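Local coordinates for protein hydrogen peroxide-inducible genes activator (Corynebacterium glutamicum, PDB 6G1D) that probably senses hydrogen peroxide through its regulatory domain and, as a LysR-type transcription factor with a helix-turn-helix DNA-binding domain, controls peroxide-inducible genes, at residues B[200-205]-B[212-217]; B[172-177]-B[207-212]; B[117-122]-B[129-134]. The protein carries 1 engineered substitution. All coordinates share one frame; numbering follows the deposited sequence. Where two conformers were deposited one is given.

Contact 1: B[200-205]-B[212-217]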
ATOM      1  N   LEU B 200      24.815  -6.780 -13.261  1.00 47.49           N
ATOM      2  CA  LEU B 200      23.512  -7.437 -13.300  1.00 46.21           C
ATOM      3  C   LEU B 200      22.401  -6.489 -12.910  1.00 48.30           C
ATOM      4  O   LEU B 200      22.498  -5.820 -11.884  1.00 45.73           O
ATOM      5  CB  LEU B 200      23.493  -8.672 -12.392  1.00 44.91           C
ATOM      6  CG  LEU B 200      24.419  -9.792 -12.815  1.00 46.76           C
ATOM      7  CD1 LEU B 200      24.437 -10.840 -11.690  1.00 51.26           C
ATOM      8  CD2 LEU B 200      23.965 -10.376 -14.163  1.00 48.55           C
ATOM      9  N   LEU B 201      21.359  -6.423 -13.740  1.00 45.31           N
ATOM     10  CA  LEU B 201      20.107  -5.730 -13.406  1.00 41.75           C
ATOM     11  C   LEU B 201      19.123  -6.814 -13.092  1.00 44.98           C
ATOM     12  O   LEU B 201      18.821  -7.660 -13.941  1.00 47.24           O
ATOM     13  CB  LEU B 201      19.597  -4.895 -14.574  1.00 43.48           C
ATOM     14  CG  LEU B 201      20.572  -3.869 -15.097  1.00 46.62           C
ATOM     15  CD1 LEU B 201      20.198  -3.341 -16.468  1.00 51.02           C
ATOM     16  CD2 LEU B 201      20.648  -2.710 -14.138  1.00 52.93           C
ATOM     17  N   LEU B 202      18.604  -6.788 -11.882  1.00 42.81           N
ATOM     18  CA  LEU B 202      17.716  -7.827 -11.363  1.00 44.38           C
ATOM     19  C   LEU B 202      16.374  -7.206 -11.008  1.00 43.75           C
ATOM     20  O   LEU B 202      16.247  -5.998 -10.730  1.00 45.76           O
ATOM     21  CB  LEU B 202      18.318  -8.487 -10.123  1.00 46.73           C
ATOM     22  CG  LEU B 202      19.730  -9.100 -10.305  1.00 46.49           C
ATOM     23  CD1 LEU B 202      20.281  -9.667  -9.013  1.00 51.25           C
ATOM     24  CD2 LEU B 202      19.694 -10.196 -11.359  1.00 53.84           C
ATOM     25  N   LEU B 203      15.354  -8.060 -11.022  1.00 42.24           N
ATOM     26  CA  LEU B 203      14.080  -7.708 -10.457  1.00 44.86           C
ATOM     27  C   LEU B 203      14.315  -7.532  -8.933  1.00 42.62           C
ATOM     28  O   LEU B 203      15.324  -8.032  -8.400  1.00 42.53           O
ATOM     29  CB  LEU B 203      13.102  -8.829 -10.728  1.00 44.00           C
ATOM     30  CG  LEU B 203      12.741  -9.104 -12.182  1.00 43.54           C
ATOM     31  CD1 LEU B 203      11.837 -10.339 -12.260  1.00 43.88           C
ATOM     32  CD2 LEU B 203      12.148  -7.854 -12.837  1.00 44.85           C
ATOM     33  N   ASP B 204      13.425  -6.832  -8.246  1.00 48.63           N
ATOM     34  CA  ASP B 204      13.580  -6.629  -6.786  1.00 56.03           C
ATOM     35  C   ASP B 204      13.452  -7.960  -6.021  1.00 57.58           C
ATOM     36  O   ASP B 204      13.115  -8.996  -6.606  1.00 56.21           O
ATOM     37  CB  ASP B 204      12.598  -5.583  -6.243  1.00 70.09           C
ATOM     38  CG  ASP B 204      11.168  -6.010  -6.393  1.00 86.46           C
ATOM     39  OD1 ASP B 204      10.605  -5.645  -7.440  1.00 96.77           O
ATOM     40  OD2 ASP B 204      10.643  -6.781  -5.551  1.00 84.51           O
ATOM     41  N   ASP B 205      13.730  -7.909  -4.718  1.00 61.55           N
ATOM     42  CA  ASP B 205      13.796  -9.077  -3.819  1.00 64.93           C
ATOM     43  C   ASP B 205      12.513  -9.923  -3.702  1.00 59.18           C
ATOM     44  O   ASP B 205      12.576 -11.052  -3.238  1.00 61.02           O
ATOM     45  CB  ASP B 205      14.116  -8.589  -2.360  1.00 74.17           C
ATOM     46  CG  ASP B 205      15.466  -7.969  -2.219  1.00 83.53           C
ATOM     47  OD1 ASP B 205      16.103  -7.600  -3.217  1.00115.48           O
ATOM     48  OD2 ASP B 205      15.935  -7.869  -1.061  1.00 83.26           O
ATOM     49  N   GLN B 212      17.343 -16.557  -7.382  1.00 46.79           N
ATOM     50  CA  GLN B 212      18.010 -17.601  -8.143  1.00 46.37           C
ATOM     51  C   GLN B 212      19.290 -17.125  -8.825  1.00 45.05           C
ATOM     52  O   GLN B 212      20.277 -17.877  -8.872  1.00 44.01           O
ATOM     53  CB  GLN B 212      17.048 -18.216  -9.153  1.00 43.93           C
ATOM     54  CG  GLN B 212      15.950 -19.033  -8.482  1.00 44.24           C
ATOM     55  CD  GLN B 212      14.696 -19.164  -9.318  1.00 45.05           C
ATOM     56  OE1 GLN B 212      14.622 -18.640 -10.433  1.00 40.74           O
ATOM     57  NE2 GLN B 212      13.697 -19.853  -8.781  1.00 42.82           N
ATOM     58  N   ILE B 213      19.205 -15.931  -9.382  1.00 41.91           N
ATOM     59  CA  ILE B 213      20.424 -15.292  -9.943  0.84 43.22           C
ATOM     60  C   ILE B 213      21.615 -14.961  -8.881  1.00 47.13           C
ATOM     61  O   ILE B 213      22.857 -15.259  -8.921  1.00 44.20           O
ATOM     62  CB  ILE B 213      20.096 -14.061 -10.789  0.84 44.09           C
ATOM     63  CG1 ILE B 213      19.137 -14.446 -11.906  0.84 43.02           C
ATOM     64  CG2 ILE B 213      21.357 -13.459 -11.370  0.84 45.73           C
ATOM     65  CD1 ILE B 213      18.581 -13.265 -12.654  0.84 54.75           C
ATOM     66  N   VAL B 214      21.077 -14.502  -7.744  1.00 45.58           N
ATOM     67  CA  VAL B 214      21.995 -14.302  -6.621  1.00 45.64           C
ATOM     68  C   VAL B 214      22.649 -15.612  -6.211  1.00 47.57           C
ATOM     69  O   VAL B 214      23.846 -15.629  -5.999  1.00 51.50           O
ATOM     70  CB  VAL B 214      21.289 -13.627  -5.422  1.00 51.03           C
ATOM     71  CG1 VAL B 214      22.113 -13.727  -4.121  1.00 51.09           C
ATOM     72  CG2 VAL B 214      20.962 -12.166  -5.780  1.00 49.19           C
ATOM     73  N   ASP B 215      21.903 -16.715  -6.139  1.00 56.04           N
ATOM     74  CA  ASP B 215      22.491 -18.021  -5.769  1.00 59.52           C
ATOM     75  C   ASP B 215      23.503 -18.521  -6.793  1.00 60.91           C
ATOM     76  O   ASP B 215      24.488 -19.196  -6.434  1.00 59.43           O
ATOM     77  CB  ASP B 215      21.417 -19.100  -5.574  1.00 63.62           C
ATOM     78  CG  ASP B 215      22.001 -20.409  -5.031  1.00 77.32           C
ATOM     79  OD1 ASP B 215      21.867 -21.501  -5.664  1.00 69.79           O
ATOM     80  OD2 ASP B 215      22.650 -20.312  -3.967  1.00 75.43           O
ATOM     81  N   LEU B 216      23.255 -18.213  -8.069  1.00 57.72           N
ATOM     82  CA  LEU B 216      24.175 -18.577  -9.122  1.00 54.48           C
ATOM     83  C   LEU B 216      25.521 -17.868  -8.920  1.00 54.19           C
ATOM     84  O   LEU B 216      26.589 -18.478  -9.080  1.00 56.45           O
ATOM     85  CB  LEU B 216      23.579 -18.197 -10.470  1.00 56.15           C
ATOM     86  CG  LEU B 216      23.841 -18.925 -11.751  1.00 55.49           C
ATOM     87  CD1 LEU B 216      23.794 -20.425 -11.513  1.00 58.13           C
ATOM     88  CD2 LEU B 216      22.741 -18.501 -12.725  1.00 54.82           C
ATOM     89  N   CYS B 217      25.449 -16.571  -8.601  1.00 48.65           N
ATOM     90  CA  CYS B 217      26.631 -15.784  -8.299  1.00 49.89           C
ATOM     91  C   CYS B 217      27.411 -16.343  -7.103  1.00 49.87           C
ATOM     92  O   CYS B 217      28.636 -16.391  -7.159  1.00 57.01           O
ATOM     93  CB  CYS B 217      26.263 -14.328  -8.079  1.00 49.17           C
ATOM     94  SG  CYS B 217      25.692 -13.492  -9.568  1.00 48.81           S
TER

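Contact 2: B[172-177]-B[207-212]. Engineered in segment 207-212: Ser208 (natural residue Cys). With SO4 (sulfate ion), chain M.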
ATOM      1  N   GLU B 172      13.929 -25.343 -16.162  1.00 35.30           N
ATOM      2  CA  GLU B 172      13.957 -24.341 -17.222  1.00 34.21           C
ATOM      3  C   GLU B 172      15.292 -23.630 -17.164  1.00 37.57           C
ATOM      4  O   GLU B 172      15.624 -23.017 -16.126  1.00 33.97           O
ATOM      5  CB  GLU B 172      12.851 -23.324 -17.029  1.00 33.35           C
ATOM      6  CG  GLU B 172      12.860 -22.189 -18.026  1.00 33.78           C
ATOM      7  CD  GLU B 172      11.623 -21.326 -17.957  1.00 36.48           C
ATOM      8  OE1 GLU B 172      10.961 -21.304 -16.879  1.00 35.40           O
ATOM      9  OE2 GLU B 172      11.326 -20.655 -18.990  1.00 34.90           O
ATOM     10  N   ASP B 173      16.031 -23.666 -18.266  1.00 34.38           N
ATOM     11  CA  ASP B 173      17.337 -23.014 -18.315  1.00 34.89           C
ATOM     12  C   ASP B 173      17.197 -21.500 -18.292  1.00 34.17           C
ATOM     13  O   ASP B 173      16.184 -20.967 -18.719  1.00 33.38           O
ATOM     14  CB  ASP B 173      18.115 -23.454 -19.561  1.00 36.18           C
ATOM     15  CG  ASP B 173      18.644 -24.884 -19.453  1.00 42.81           C
ATOM     16  OD1 ASP B 173      19.095 -25.317 -18.345  1.00 49.85           O
ATOM     17  OD2 ASP B 173      18.633 -25.581 -20.488  1.00 49.56           O
ATOM     18  N   PHE B 174      18.211 -20.825 -17.763  1.00 35.62           N
ATOM     19  CA  PHE B 174      18.381 -19.397 -18.000  1.00 35.39           C
ATOM     20  C   PHE B 174      19.233 -19.152 -19.266  1.00 36.79           C
ATOM     21  O   PHE B 174      19.885 -20.044 -19.779  1.00 40.18           O
ATOM     22  CB  PHE B 174      19.081 -18.717 -16.833  1.00 36.68           C
ATOM     23  CG  PHE B 174      18.382 -18.903 -15.517  1.00 37.99           C
ATOM     24  CD1 PHE B 174      17.044 -18.603 -15.392  1.00 38.24           C
ATOM     25  CD2 PHE B 174      19.076 -19.356 -14.403  1.00 38.98           C
ATOM     26  CE1 PHE B 174      16.390 -18.777 -14.186  1.00 43.11           C
ATOM     27  CE2 PHE B 174      18.444 -19.520 -13.202  1.00 42.51           C
ATOM     28  CZ  PHE B 174      17.098 -19.232 -13.093  1.00 42.92           C
ATOM     29  N   ILE B 175      19.175 -17.922 -19.732  1.00 32.96           N
ATOM     30  CA  ILE B 175      20.009 -17.410 -20.788  1.00 35.01           C
ATOM     31  C   ILE B 175      20.448 -16.004 -20.358  1.00 34.88           C
ATOM     32  O   ILE B 175      19.711 -15.308 -19.675  1.00 33.60           O
ATOM     33  CB  ILE B 175      19.253 -17.348 -22.123  1.00 33.88           C
ATOM     34  CG1 ILE B 175      20.208 -17.033 -23.294  1.00 37.66           C
ATOM     35  CG2 ILE B 175      18.092 -16.335 -22.095  1.00 33.03           C
ATOM     36  CD1 ILE B 175      19.661 -17.442 -24.654  1.00 38.33           C
ATOM     37  N   VAL B 176      21.659 -15.632 -20.741  1.00 34.10           N
ATOM     38  CA  VAL B 176      22.226 -14.307 -20.462  1.00 34.52           C
ATOM     39  C   VAL B 176      21.799 -13.351 -21.556  1.00 34.66           C
ATOM     40  O   VAL B 176      21.895 -13.668 -22.731  1.00 38.07           O
ATOM     41  CB  VAL B 176      23.757 -14.366 -20.385  1.00 35.66           C
ATOM     42  CG1 VAL B 176      24.337 -12.996 -20.049  1.00 38.18           C
ATOM     43  CG2 VAL B 176      24.215 -15.405 -19.367  1.00 35.67           C
ATOM     44  N   VAL B 177      21.335 -12.181 -21.181  1.00 35.18           N
ATOM     45  CA  VAL B 177      20.874 -11.181 -22.118  1.00 35.98           C
ATOM     46  C   VAL B 177      21.694  -9.913 -21.903  1.00 40.71           C
ATOM     47  O   VAL B 177      21.817  -9.419 -20.783  1.00 35.31           O
ATOM     48  CB  VAL B 177      19.369 -10.858 -21.916  1.00 35.68           C
ATOM     49  CG1 VAL B 177      18.890  -9.829 -22.942  1.00 35.35           C
ATOM     50  CG2 VAL B 177      18.565 -12.144 -22.022  1.00 37.04           C
ATOM     51  N   HIS B 207      10.868 -11.221  -6.130  1.00 46.30           N
ATOM     52  CA  HIS B 207      10.793 -12.160  -7.252  1.00 44.76           C
ATOM     53  C   HIS B 207      11.760 -13.302  -7.022  1.00 42.52           C
ATOM     54  O   HIS B 207      12.933 -13.078  -6.704  1.00 42.61           O
ATOM     55  CB  HIS B 207      11.127 -11.417  -8.548  1.00 48.99           C
ATOM     56  CG  HIS B 207      10.140 -10.347  -8.887  1.00 51.92           C
ATOM     57  ND1 HIS B 207       9.036 -10.557  -9.700  1.00 48.22           N
ATOM     58  CD2 HIS B 207      10.070  -9.055  -8.488  1.00 47.69           C
ATOM     59  CE1 HIS B 207       8.365  -9.422  -9.828  1.00 55.06           C
ATOM     60  NE2 HIS B 207       8.961  -8.500  -9.093  1.00 51.28           N
ATOM     61  N   SER B 208      11.297 -14.533  -7.177  1.00 38.07           N
ATOM     62  CA  SER B 208      12.187 -15.710  -7.036  1.00 43.36           C
ATOM     63  C   SER B 208      13.366 -15.719  -8.054  1.00 38.22           C
ATOM     64  O   SER B 208      14.438 -16.266  -7.770  1.00 39.04           O
ATOM     65  CB  SER B 208      11.389 -17.026  -7.158  1.00 44.31           C
ATOM     66  OG  SER B 208      10.789 -17.149  -8.448  1.00 43.19           O
ATOM     67  N   LEU B 209      13.171 -15.105  -9.215  1.00 38.73           N
ATOM     68  CA  LEU B 209      14.249 -14.993 -10.194  1.00 38.26           C
ATOM     69  C   LEU B 209      15.442 -14.175  -9.646  1.00 43.48           C
ATOM     70  O   LEU B 209      16.601 -14.511  -9.918  1.00 40.56           O
ATOM     71  CB  LEU B 209      13.753 -14.373 -11.511  1.00 37.21           C
ATOM     72  CG  LEU B 209      14.764 -14.338 -12.654  1.00 36.79           C
ATOM     73  CD1 LEU B 209      15.233 -15.739 -12.997  1.00 38.61           C
ATOM     74  CD2 LEU B 209      14.154 -13.634 -13.875  1.00 40.45           C
ATOM     75  N   HIS B 210      15.172 -13.097  -8.918  1.00 46.48           N
ATOM     76  CA  HIS B 210      16.231 -12.375  -8.191  1.00 46.24           C
ATOM     77  C   HIS B 210      17.103 -13.340  -7.370  1.00 44.09           C
ATOM     78  O   HIS B 210      18.312 -13.438  -7.576  1.00 46.38           O
ATOM     79  CB  HIS B 210      15.612 -11.327  -7.237  1.00 48.09           C
ATOM     80  CG  HIS B 210      16.606 -10.607  -6.381  1.00 47.63           C
ATOM     81  ND1 HIS B 210      17.019 -11.097  -5.155  1.00 49.63           N
ATOM     82  CD2 HIS B 210      17.361  -9.512  -6.619  1.00 51.14           C
ATOM     83  CE1 HIS B 210      17.928 -10.288  -4.647  1.00 52.14           C
ATOM     84  NE2 HIS B 210      18.166  -9.329  -5.520  1.00 51.06           N
ATOM     85  N   ASP B 211      16.456 -14.072  -6.470  1.00 46.34           N
ATOM     86  CA  ASP B 211      17.139 -14.974  -5.550  1.00 47.14           C
ATOM     87  C   ASP B 211      17.905 -16.059  -6.287  1.00 46.74           C
ATOM     88  O   ASP B 211      18.983 -16.449  -5.874  1.00 45.51           O
ATOM     89  CB  ASP B 211      16.143 -15.643  -4.585  1.00 51.99           C
ATOM     90  CG  ASP B 211      15.273 -14.623  -3.807  1.00 56.23           C
ATOM     91  OD1 ASP B 211      15.769 -13.511  -3.503  1.00 58.13           O
ATOM     92  OD2 ASP B 211      14.092 -14.950  -3.496  1.00 62.99           O
ATOM     93  N   GLN B 212      17.343 -16.557  -7.382  1.00 46.79           N
ATOM     94  CA  GLN B 212      18.010 -17.601  -8.143  1.00 46.37           C
ATOM     95  C   GLN B 212      19.290 -17.125  -8.825  1.00 45.05           C
ATOM     96  O   GLN B 212      20.277 -17.877  -8.872  1.00 44.01           O
ATOM     97  CB  GLN B 212      17.048 -18.216  -9.153  1.00 43.93           C
ATOM     98  CG  GLN B 212      15.950 -19.033  -8.482  1.00 44.24           C
ATOM     99  CD  GLN B 212      14.696 -19.164  -9.318  1.00 45.05           C
ATOM    100  OE1 GLN B 212      14.622 -18.640 -10.433  1.00 40.74           O
ATOM    101  NE2 GLN B 212      13.697 -19.853  -8.781  1.00 42.82           N
TER
HETATM  102  S   SO4 M 402       9.068 -14.444  -9.903  1.00 57.88           S
HETATM  103  O1  SO4 M 402       8.498 -15.257 -11.238  1.00 58.60           O
HETATM  104  O2  SO4 M 402       8.622 -15.004  -8.353  1.00 61.32           O
HETATM  105  O3  SO4 M 402      10.715 -14.501 -10.154  1.00 58.58           O
HETATM  106  O4  SO4 M 402       8.459 -12.957 -10.080  1.00 57.97           O

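Contact 3: B[117-122]-B[129-134]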
ATOM      1  N   SER B 117       0.244 -21.246 -24.625  1.00 35.65           N
ATOM      2  CA  SER B 117       0.127 -22.683 -24.920  1.00 39.73           C
ATOM      3  C   SER B 117      -0.784 -23.372 -23.934  1.00 39.91           C
ATOM      4  O   SER B 117      -1.599 -24.214 -24.327  1.00 40.32           O
ATOM      5  CB  SER B 117       1.484 -23.399 -24.960  1.00 43.69           C
ATOM      6  OG  SER B 117       2.322 -22.868 -25.950  1.00 46.27           O
ATOM      7  N   MET B 118      -0.663 -23.053 -22.644  1.00 33.97           N
ATOM      8  CA  MET B 118      -1.538 -23.702 -21.685  1.00 35.18           C
ATOM      9  C   MET B 118      -2.996 -23.439 -22.010  1.00 36.08           C
ATOM     10  O   MET B 118      -3.814 -24.380 -21.969  1.00 37.06           O
ATOM     11  CB  MET B 118      -1.225 -23.286 -20.269  1.00 34.91           C
ATOM     12  CG  MET B 118      -2.149 -23.900 -19.225  1.00 39.70           C
ATOM     13  SD  MET B 118      -3.270 -22.682 -18.529  1.00 48.98           S
ATOM     14  CE  MET B 118      -2.102 -22.045 -17.326  1.00 38.97           C
ATOM     15  N   LEU B 119      -3.328 -22.183 -22.278  1.00 36.97           N
ATOM     16  CA  LEU B 119      -4.709 -21.796 -22.561  1.00 39.77           C
ATOM     17  C   LEU B 119      -5.250 -22.395 -23.864  1.00 40.42           C
ATOM     18  O   LEU B 119      -6.414 -22.717 -23.949  1.00 41.87           O
ATOM     19  CB  LEU B 119      -4.878 -20.274 -22.577  1.00 39.53           C
ATOM     20  CG  LEU B 119      -4.710 -19.607 -21.189  1.00 38.95           C
ATOM     21  CD1 LEU B 119      -4.681 -18.111 -21.282  1.00 38.74           C
ATOM     22  CD2 LEU B 119      -5.841 -19.985 -20.298  1.00 41.71           C
ATOM     23  N   SER B 120      -4.404 -22.539 -24.867  1.00 35.50           N
ATOM     24  CA  SER B 120      -4.805 -23.129 -26.141  1.00 36.48           C
ATOM     25  C   SER B 120      -5.079 -24.644 -26.000  1.00 37.00           C
ATOM     26  O   SER B 120      -6.061 -25.139 -26.544  1.00 39.56           O
ATOM     27  CB  SER B 120      -3.738 -22.858 -27.227  1.00 36.16           C
ATOM     28  OG  SER B 120      -4.097 -23.492 -28.423  1.00 50.10           O
ATOM     29  N   ILE B 121      -4.236 -25.358 -25.253  1.00 40.06           N
ATOM     30  CA  ILE B 121      -4.465 -26.765 -24.953  1.00 38.30           C
ATOM     31  C   ILE B 121      -5.776 -26.981 -24.195  1.00 42.96           C
ATOM     32  O   ILE B 121      -6.561 -27.886 -24.489  1.00 42.55           O
ATOM     33  CB  ILE B 121      -3.317 -27.351 -24.111  1.00 39.16           C
ATOM     34  CG1 ILE B 121      -2.073 -27.485 -24.990  1.00 38.08           C
ATOM     35  CG2 ILE B 121      -3.684 -28.718 -23.540  1.00 39.52           C
ATOM     36  CD1 ILE B 121      -0.816 -27.769 -24.222  1.00 38.52           C
ATOM     37  N   VAL B 122      -5.995 -26.146 -23.197  1.00 37.37           N
ATOM     38  CA  VAL B 122      -7.185 -26.204 -22.378  1.00 38.12           C
ATOM     39  C   VAL B 122      -8.414 -25.915 -23.220  1.00 39.47           C
ATOM     40  O   VAL B 122      -9.395 -26.615 -23.110  1.00 45.85           O
ATOM     41  CB  VAL B 122      -7.065 -25.223 -21.175  1.00 39.60           C
ATOM     42  CG1 VAL B 122      -8.418 -24.787 -20.618  1.00 46.57           C
ATOM     43  CG2 VAL B 122      -6.163 -25.861 -20.119  1.00 39.46           C
ATOM     44  N   LEU B 129     -13.405 -26.738 -18.822  1.00 52.25           N
ATOM     45  CA  LEU B 129     -12.571 -26.075 -17.820  1.00 50.35           C
ATOM     46  C   LEU B 129     -12.762 -24.555 -17.952  1.00 52.50           C
ATOM     47  O   LEU B 129     -12.803 -24.041 -19.068  1.00 55.01           O
ATOM     48  CB  LEU B 129     -11.107 -26.422 -17.977  1.00 48.71           C
ATOM     49  CG  LEU B 129     -10.135 -26.068 -16.854  1.00 51.08           C
ATOM     50  CD1 LEU B 129     -10.431 -26.818 -15.573  1.00 51.97           C
ATOM     51  CD2 LEU B 129      -8.733 -26.504 -17.263  1.00 51.82           C
ATOM     52  N   GLU B 130     -12.919 -23.879 -16.811  1.00 51.45           N
ATOM     53  CA  GLU B 130     -13.086 -22.429 -16.737  1.00 55.57           C
ATOM     54  C   GLU B 130     -11.891 -21.887 -15.955  1.00 54.34           C
ATOM     55  O   GLU B 130     -11.977 -21.706 -14.733  1.00 50.61           O
ATOM     56  CB  GLU B 130     -14.356 -22.037 -15.977  1.00 57.17           C
ATOM     57  CG  GLU B 130     -15.686 -22.271 -16.653  1.00 68.11           C
ATOM     58  CD  GLU B 130     -16.818 -21.570 -15.851  1.00 77.75           C
ATOM     59  OE1 GLU B 130     -16.656 -21.182 -14.638  1.00 71.98           O
ATOM     60  OE2 GLU B 130     -17.888 -21.398 -16.447  1.00 82.48           O
ATOM     61  N   PRO B 131     -10.772 -21.635 -16.636  1.00 45.49           N
ATOM     62  CA  PRO B 131      -9.595 -21.204 -15.893  1.00 51.37           C
ATOM     63  C   PRO B 131      -9.668 -19.726 -15.450  1.00 45.32           C
ATOM     64  O   PRO B 131     -10.253 -18.880 -16.116  1.00 44.81           O
ATOM     65  CB  PRO B 131      -8.445 -21.464 -16.879  1.00 48.06           C
ATOM     66  CG  PRO B 131      -9.097 -21.378 -18.226  1.00 46.97           C
ATOM     67  CD  PRO B 131     -10.551 -21.628 -18.089  1.00 50.11           C
ATOM     68  N   HIS B 132      -9.115 -19.470 -14.278  1.00 49.32           N
ATOM     69  CA  HIS B 132      -8.958 -18.143 -13.712  1.00 47.35           C
ATOM     70  C   HIS B 132      -7.505 -18.101 -13.310  1.00 46.00           C
ATOM     71  O   HIS B 132      -6.980 -19.073 -12.762  1.00 46.06           O
ATOM     72  CB  HIS B 132      -9.902 -17.965 -12.522  1.00 48.20           C
ATOM     73  CG  HIS B 132     -11.337 -18.044 -12.918  1.00 54.49           C
ATOM     74  ND1 HIS B 132     -12.142 -19.119 -12.616  1.00 58.52           N
ATOM     75  CD2 HIS B 132     -12.089 -17.209 -13.668  1.00 56.26           C
ATOM     76  CE1 HIS B 132     -13.339 -18.926 -13.137  1.00 60.13           C
ATOM     77  NE2 HIS B 132     -13.331 -17.776 -13.782  1.00 57.29           N
ATOM     78  N   ILE B 133      -6.851 -16.999 -13.645  1.00 38.16           N
ATOM     79  CA  ILE B 133      -5.423 -16.880 -13.532  1.00 37.21           C
ATOM     80  C   ILE B 133      -5.158 -15.770 -12.542  1.00 37.40           C
ATOM     81  O   ILE B 133      -5.702 -14.692 -12.672  1.00 38.16           O
ATOM     82  CB  ILE B 133      -4.760 -16.535 -14.892  1.00 36.46           C
ATOM     83  CG1 ILE B 133      -5.163 -17.562 -15.962  1.00 36.48           C
ATOM     84  CG2 ILE B 133      -3.250 -16.484 -14.733  1.00 35.83           C
ATOM     85  CD1 ILE B 133      -4.761 -19.001 -15.641  1.00 37.72           C
ATOM     86  N   VAL B 134      -4.335 -16.059 -11.541  1.00 38.33           N
ATOM     87  CA  VAL B 134      -3.846 -15.063 -10.625  1.00 39.00           C
ATOM     88  C   VAL B 134      -2.326 -15.010 -10.728  1.00 38.00           C
ATOM     89  O   VAL B 134      -1.646 -15.964 -10.395  1.00 36.82           O
ATOM     90  CB  VAL B 134      -4.271 -15.393  -9.176  1.00 39.30           C
ATOM     91  CG1 VAL B 134      -3.690 -14.380  -8.201  1.00 40.77           C
ATOM     92  CG2 VAL B 134      -5.789 -15.373  -9.080  1.00 40.93           C
TER

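Contact 1: B[200-205]-B[212-217]
Leu202 meets Ile213 in the closest part of this apolar contact. Leu202 CD2 lies 3.5 Å from Ile213 CD1 and 3.7 Å from Ile213 CG2, so one methyl is received by both branches of the isoleucine. The chi1 of Ile213, -57°, makes this possible: it sets CG2 anti to the backbone N and CG1 anti to the carbonyl carbon, spreading the two branches toward the loop. The two side chains run past one another in opposite directions. Ile213 was deposited in two conformers, and these distances hold for the one described. The other methyl of Leu202, CD1, reaches Val214 CG2 at 4.1 Å, where the side chains cross at about a right angle.

Two residues earlier in the loop, Leu200 follows with CD1 alone. Leu200 CD1 stands 3.6 Å from Cys217 SG and 4.1 Å from Ile213 CG2, bridging two positions one helical turn apart. The helix fixes that spacing, since Cys217 N donates to Ile213 O at 2.9 Å. A chi1 of -68° on Cys217 swings SG beside its own backbone N, on the loop's side of the helix.

The loop itself is anchored from behind. Leu201 O accepts a bond from Thr251 OG1, and the backbones of Leu201 and Ser250 are also joined, while Asp204 OD1 forms a salt bridge with Arg233. These contacts tie the extended segment 200-205 to the regulatory domain, which is of the periplasmic-binding-protein type. Helix 208-219 thus rests on the loop that leads into it. Leu252 of strand 251-254 touches both Leu200 and Ile213, and helix 237-245 packs against Leu201 and Leu203.

Contact 2: B[172-177]-B[207-212]
Phe174 of strand 172-177 reaches up to the first turns of helix 208-219, a helix packed on the mixed sheet of the periplasmic-binding-protein-like LysR regulatory domain. The tight part is small and apolar: Phe174 CE1 approaches Leu209 CD1 at 3.5 Å, obliquely to the ring. At the ring's edge, near its plane, Gln212 OE1 comes to 3.7 Å from Phe174 CZ, with the amide turned 36° from the ring. Leu209 and Gln212, three residues apart on the helix, thus both meet the outer end of the ring, which also packs on Leu252.

The chi1 of Leu209, -174°, carries its branch toward Phe174. The other side is polar, an anion held at a helix N-terminus: Leu209 N donates to sulfate O3 at 2.7 Å. Ser208 N gives another bond, 3.0 Å to sulfate O2; Ser208 OG adds weak contacts only, and Thr109 OG1 binds from elsewhere in the chain. His207 ND1, from the N-cap residue, also hydrogen-bonds sulfate O4, but the modelled bond is very short and its length doubtful. Ser208 is engineered from cysteine, probably the peroxidatic one, and the sulfate probably comes from the crystallisation liquor. Farther round, on the solvent side, Asp211 is exposed; its OD1 accepts from His210 ND1 at 3.2 Å, lying 5° from the imidazole plane.

Contact 3: B[117-122]-B[129-134]
Val122 N donates to Met118 O at 3.1 Å, a helical bond that sets these two residues one turn apart on the face that meets Leu129, Pro131 and Ile133. Their helix packs on strand 129-134 within a beta-alpha-beta unit made of strand 100-106, helix 111-125 and strand 129-135. The local axes run nearly antiparallel, at 162°, as expected where a helix turns straight back into the next strand.

Between helix and strand the contacts are all apolar. Val122 has both methyls on Leu129: a chi1 of 156° puts Val122 CG1 3.8 Å from Leu129 CD2, and the two side chains meet at about a right angle. Val122 CG1 also borders the proline, 4.2 Å from Pro131 CG. Leu119 CD2 reaches the same Pro131 CG at 4.1 Å, the side chains crossing at a slant. Beyond Leu129, Leu102 of the neighbouring strand continues the core.

Here the strand is the sheet's outermost within the chain, and another subunit adjoins it: Ile133 N is hydrogen-bonded to Thr232 OG1 of the third subunit. On the helix side, Ile133 CD1 meets Met118 CE, methyl to methyl, at 4.4 Å.

In the fold
Contacts 1 and 2 are neighbours, with centres 7 Å apart, and use the same helix 208-219. Contact 1 fastens its flank to the preceding loop, contact 2 joins its first turns to the sheet, and His210 touches the loop of contact 1 through its CD2 near Leu203 O. Contact 3 lies elsewhere in the same domain, its centre 24 Å from that of contact 2, yet both reach the one mixed sheet. Contact 3 is buried and purely apolar, with another subunit beyond it. Contact 1 is apolar too but only partly buried. Contact 2 is distinctive in pairing a buried hydrophobic side with a polar, sulfate-binding one at the engineered site.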